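Sensor protein kinase WalK (Staphylococcus aureus, PDB 4YWZ) is a membrane sensor histidine kinase of the essential WalKR two-component system, whose extracellular receptor domain probably perceives an outside signal. Local coordinates at residues A[22-33]-A[45-56]. The protein carries 1 engineered substitution. Sequence-based numbering, arbitrary orientation.
Sequences YAKQLEISIEKV and DIQNLLSEYANM. Engineered in segment 45-56: M56 (natural residue Arg).
Y53 lies with one ring face against L26, whose CB sits 3.8 Å from the ring centroid and only 9° off the normal, a CH-pi contact over the middle of the ring. L26 CD1 covers the same ring toward CD2 and also reaches L49 CB, 3.8 Å away. The hydroxyl end of Y53 enters between Q25 and S29: its OH stands 3.5 Å from Q25 CG and donates a hydrogen bond to a water at 2.6 Å, which in turn donates to S29 OG. The side chain of Y53 is a knob in the hole formed by Y22, Q25, L26 and S29. One turn earlier in its helix, L49 fills the next hole, made by L26, S29, I30 and V33, with CD1 3.9 Å from I30 CG1. Over 22-33 and 46-54, which these successive knobs-into-holes join, the axes run nearly antiparallel, 165° between their directions, and approach to 10.4 Å. Segment 22-33 belongs to the long helix 7-37, and both helices lie on one side of the antiparallel sheet of this Cache-family receptor domain. At one end, the selenium of M56, an engineered selenomethionine, makes a Met-aromatic contact over a face of Y22, 3.4 Å from CD2; CG anti to the backbone N (chi1 159°) and an extended chain beyond carry it there. At the other end, V33 CG1 packs against D45, whose carboxylate is salt-bridged to K37. On the sheet side of the helix pair, L26 and L50 meet I62 of strand 59-66, while I30 rests on V124 and I134. Beyond Y22 and Y53 comes the second subunit, whose L11 and I150 pack on them respectively.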
loop_
_atom_site.group_PDB
_atom_site.type_symbol
_atom_site.label_atom_id
_atom_site.label_comp_id
_atom_site.label_asym_id
_atom_site.label_seq_id
_atom_site.Cartn_x
_atom_site.Cartn_y
_atom_site.Cartn_z
ATOM N N TYR A 22 -6.560 5.140 7.600
ATOM C CA TYR A 22 -7.875 4.780 7.094
ATOM C C TYR A 22 -8.866 4.482 8.238
ATOM O O TYR A 22 -10.073 4.885 8.211
ATOM C CB TYR A 22 -7.833 3.577 6.168
ATOM C CG TYR A 22 -7.619 3.928 4.727
ATOM C CD1 TYR A 22 -8.642 4.459 3.953
ATOM C CD2 TYR A 22 -6.396 3.618 4.082
ATOM C CE1 TYR A 22 -8.410 4.856 2.590
ATOM C CE2 TYR A 22 -6.184 3.937 2.738
ATOM C CZ TYR A 22 -7.198 4.550 1.982
ATOM O OH TYR A 22 -6.949 4.876 0.610
ATOM N N ALA A 23 -8.388 3.688 9.225
ATOM C CA ALA A 23 -9.285 3.228 10.264
ATOM C C ALA A 23 -9.790 4.460 11.083
ATOM O O ALA A 23 -10.890 4.451 11.540
ATOM C CB ALA A 23 -8.560 2.289 11.190
ATOM N N LYS A 24 -8.937 5.435 11.269
ATOM C CA LYS A 24 -9.303 6.651 12.044
ATOM C C LYS A 24 -10.436 7.350 11.324
ATOM O O LYS A 24 -11.375 7.820 11.921
ATOM C CB LYS A 24 -8.142 7.581 12.244
ATOM C CG LYS A 24 -8.528 8.825 13.094
ATOM C CD LYS A 24 -9.292 8.533 14.380
ATOM C CE LYS A 24 -9.353 9.791 15.284
ATOM N NZ LYS A 24 -9.951 9.341 16.570
ATOM N N GLN A 25 -10.360 7.471 10.019
ATOM C CA GLN A 25 -11.418 8.119 9.327
ATOM C C GLN A 25 -12.713 7.327 9.350
ATOM O O GLN A 25 -13.793 7.902 9.438
ATOM C CB GLN A 25 -10.919 8.468 7.850
ATOM C CG GLN A 25 -11.844 9.480 7.222
ATOM C CD GLN A 25 -11.713 10.821 7.844
ATOM O OE1 GLN A 25 -10.604 11.254 8.152
ATOM N NE2 GLN A 25 -12.835 11.387 8.224
ATOM N N LEU A 26 -12.677 5.982 9.311
ATOM C CA LEU A 26 -13.853 5.209 9.506
ATOM C C LEU A 26 -14.471 5.475 10.907
ATOM O O LEU A 26 -15.702 5.581 11.033
ATOM C CB LEU A 26 -13.530 3.722 9.363
ATOM C CG LEU A 26 -14.610 2.678 9.611
ATOM C CD1 LEU A 26 -15.838 2.957 8.842
ATOM C CD2 LEU A 26 -14.089 1.237 9.352
ATOM N N GLU A 27 -13.592 5.529 11.887
ATOM C CA GLU A 27 -14.066 5.729 13.289
ATOM C C GLU A 27 -14.791 7.080 13.398
ATOM O O GLU A 27 -15.923 7.174 13.958
ATOM C CB GLU A 27 -12.914 5.669 14.242
ATOM C CG GLU A 27 -13.296 5.838 15.726
ATOM C CD GLU A 27 -13.298 7.214 16.318
ATOM O OE1 GLU A 27 -12.614 8.103 15.749
ATOM O OE2 GLU A 27 -14.082 7.419 17.381
ATOM N N ILE A 28 -14.186 8.097 12.789
ATOM C CA ILE A 28 -14.779 9.469 12.779
ATOM C C ILE A 28 -16.092 9.469 12.042
ATOM O O ILE A 28 -17.129 10.065 12.464
ATOM C CB ILE A 28 -13.793 10.503 12.160
ATOM C CG1 ILE A 28 -12.597 10.740 13.071
ATOM C CG2 ILE A 28 -14.576 11.792 11.787
ATOM C CD1 ILE A 28 -11.457 11.488 12.397
ATOM N N SER A 29 -16.169 8.753 10.921
ATOM C CA SER A 29 -17.397 8.612 10.192
ATOM C C SER A 29 -18.552 7.984 10.963
ATOM O O SER A 29 -19.680 8.462 10.871
ATOM C CB SER A 29 -17.209 7.833 8.802
ATOM O OG SER A 29 -16.131 8.492 8.071
ATOM N N ILE A 30 -18.291 6.894 11.693
ATOM C CA ILE A 30 -19.237 6.230 12.461
ATOM C C ILE A 30 -19.690 7.164 13.620
ATOM O O ILE A 30 -20.915 7.279 13.884
ATOM C CB ILE A 30 -18.686 4.850 13.006
ATOM C CG1 ILE A 30 -18.539 3.873 11.840
ATOM C CG2 ILE A 30 -19.649 4.295 14.040
ATOM C CD1 ILE A 30 -17.861 2.575 12.299
ATOM N N GLU A 31 -18.732 7.836 14.197
ATOM C CA GLU A 31 -19.056 8.735 15.327
ATOM C C GLU A 31 -20.039 9.810 14.844
ATOM O O GLU A 31 -21.058 10.098 15.503
ATOM C CB GLU A 31 -17.788 9.338 15.860
ATOM C CG GLU A 31 -17.966 10.501 16.830
ATOM C CD GLU A 31 -16.662 11.010 17.378
ATOM O OE1 GLU A 31 -15.602 10.566 16.881
ATOM O OE2 GLU A 31 -16.681 11.775 18.404
ATOM N N LYS A 32 -19.817 10.332 13.659
ATOM C CA LYS A 32 -20.655 11.440 13.109
ATOM C C LYS A 32 -22.057 10.958 12.873
ATOM O O LYS A 32 -23.004 11.708 13.134
ATOM C CB LYS A 32 -20.002 12.001 11.829
ATOM C CG LYS A 32 -18.757 12.747 12.219
ATOM C CD LYS A 32 -18.239 13.757 11.199
ATOM C CE LYS A 32 -17.065 14.521 11.816
ATOM N NZ LYS A 32 -16.198 15.133 10.773
ATOM N N VAL A 33 -22.233 9.721 12.408
ATOM C CA VAL A 33 -23.552 9.197 12.217
ATOM C C VAL A 33 -24.344 9.093 13.531
ATOM O O VAL A 33 -25.533 9.442 13.595
ATOM C CB VAL A 33 -23.573 7.834 11.499
ATOM C CG1 VAL A 33 -24.986 7.491 11.171
ATOM C CG2 VAL A 33 -22.864 7.970 10.188
ATOM N N ASP A 45 -26.389 2.370 9.438
ATOM C CA ASP A 45 -25.522 2.958 8.409
ATOM C C ASP A 45 -24.066 2.397 8.607
ATOM O O ASP A 45 -23.195 2.686 7.764
ATOM C CB ASP A 45 -25.408 4.479 8.536
ATOM C CG ASP A 45 -26.713 5.208 8.182
ATOM O OD1 ASP A 45 -27.665 4.533 7.754
ATOM O OD2 ASP A 45 -26.712 6.446 8.257
ATOM N N ILE A 46 -23.867 1.582 9.638
ATOM C CA ILE A 46 -22.501 1.103 9.945
ATOM C C ILE A 46 -22.021 0.159 8.824
ATOM O O ILE A 46 -20.858 0.237 8.374
ATOM C CB ILE A 46 -22.439 0.429 11.327
ATOM C CG1 ILE A 46 -22.607 1.475 12.427
ATOM C CG2 ILE A 46 -21.136 -0.298 11.598
ATOM C CD1 ILE A 46 -22.833 0.871 13.790
ATOM N N GLN A 47 -22.925 -0.677 8.360
ATOM C CA GLN A 47 -22.541 -1.710 7.374
ATOM C C GLN A 47 -21.983 -1.132 6.101
ATOM O O GLN A 47 -20.941 -1.604 5.602
ATOM C CB GLN A 47 -23.721 -2.626 7.077
ATOM C CG GLN A 47 -23.393 -3.679 6.023
ATOM C CD GLN A 47 -22.549 -4.788 6.616
ATOM O OE1 GLN A 47 -22.984 -5.473 7.532
ATOM N NE2 GLN A 47 -21.326 -4.952 6.115
ATOM N N ASN A 48 -22.599 -0.079 5.549
ATOM C CA ASN A 48 -22.084 0.501 4.341
ATOM C C ASN A 48 -20.723 1.110 4.561
ATOM O O ASN A 48 -19.848 0.999 3.690
ATOM C CB ASN A 48 -23.060 1.605 3.860
ATOM C CG ASN A 48 -22.519 2.406 2.724
ATOM O OD1 ASN A 48 -22.406 1.893 1.596
ATOM N ND2 ASN A 48 -22.087 3.668 3.014
ATOM N N LEU A 49 -20.503 1.779 5.722
ATOM C CA LEU A 49 -19.216 2.375 5.914
ATOM C C LEU A 49 -18.165 1.248 5.959
ATOM O O LEU A 49 -17.052 1.414 5.445
ATOM C CB LEU A 49 -19.217 3.207 7.211
ATOM C CG LEU A 49 -19.873 4.603 7.012
ATOM C CD1 LEU A 49 -20.155 5.079 8.463
ATOM C CD2 LEU A 49 -19.017 5.528 6.271
ATOM N N LEU A 50 -18.473 0.200 6.713
ATOM C CA LEU A 50 -17.539 -0.862 6.874
ATOM C C LEU A 50 -17.152 -1.409 5.526
ATOM O O LEU A 50 -15.972 -1.569 5.207
ATOM C CB LEU A 50 -18.096 -2.009 7.665
ATOM C CG LEU A 50 -17.850 -2.097 9.148
ATOM C CD1 LEU A 50 -17.505 -0.881 10.004
ATOM C CD2 LEU A 50 -18.710 -3.160 9.836
ATOM N N SER A 51 -18.153 -1.655 4.757
ATOM C CA SER A 51 -17.917 -2.225 3.386
ATOM C C SER A 51 -17.126 -1.356 2.430
ATOM O O SER A 51 -16.266 -1.917 1.679
ATOM C CB SER A 51 -19.278 -2.579 2.790
ATOM O OG SER A 51 -19.728 -3.757 3.456
ATOM N N GLU A 52 -17.338 -0.032 2.445
ATOM C CA GLU A 52 -16.559 0.902 1.627
ATOM C C GLU A 52 -15.116 0.819 1.976
ATOM O O GLU A 52 -14.232 0.782 1.129
ATOM C CB GLU A 52 -17.001 2.318 1.860
ATOM C CG GLU A 52 -18.340 2.655 1.238
ATOM C CD GLU A 52 -18.862 4.035 1.633
ATOM O OE1 GLU A 52 -18.232 4.755 2.439
ATOM O OE2 GLU A 52 -19.899 4.424 1.059
ATOM N N TYR A 53 -14.810 0.855 3.281
ATOM C CA TYR A 53 -13.474 0.783 3.722
ATOM C C TYR A 53 -12.727 -0.550 3.412
ATOM O O TYR A 53 -11.464 -0.516 3.174
ATOM C CB TYR A 53 -13.371 1.195 5.237
ATOM C CG TYR A 53 -13.449 2.698 5.438
ATOM C CD1 TYR A 53 -12.332 3.417 5.727
ATOM C CD2 TYR A 53 -14.627 3.362 5.359
ATOM C CE1 TYR A 53 -12.362 4.811 5.867
ATOM C CE2 TYR A 53 -14.662 4.739 5.482
ATOM C CZ TYR A 53 -13.542 5.416 5.791
ATOM O OH TYR A 53 -13.611 6.781 5.967
ATOM N N ALA A 54 -13.474 -1.637 3.489
ATOM C CA ALA A 54 -12.877 -2.960 3.357
ATOM C C ALA A 54 -12.567 -3.238 1.895
ATOM O O ALA A 54 -11.855 -4.198 1.606
ATOM C CB ALA A 54 -13.757 -4.061 3.924
ATOM N N ASN A 55 -13.039 -2.382 1.023
ATOM C CA ASN A 55 -12.667 -2.531 -0.412
ATOM C C ASN A 55 -11.205 -2.326 -0.648
ATOM O O ASN A 55 -10.686 -2.718 -1.700
ATOM C CB ASN A 55 -13.406 -1.473 -1.227
ATOM C CG ASN A 55 -13.479 -1.835 -2.670
ATOM O OD1 ASN A 55 -12.904 -1.149 -3.528
ATOM N ND2 ASN A 55 -14.172 -2.951 -2.957
HETATM N N MSE A 56 -10.501 -1.648 0.264
HETATM C CA MSE A 56 -9.105 -1.417 0.084
HETATM C C MSE A 56 -8.436 -2.793 -0.042
HETATM O O MSE A 56 -8.828 -3.769 0.640
HETATM C CB MSE A 56 -8.623 -0.588 1.258
HETATM C CG MSE A 56 -7.172 -0.630 1.538
HETATM SE SE MSE A 56 -7.158 0.442 3.186
HETATM C CE MSE A 56 -5.276 0.423 3.021
HETATM O O HOH W 1 -15.583 8.106 4.978
#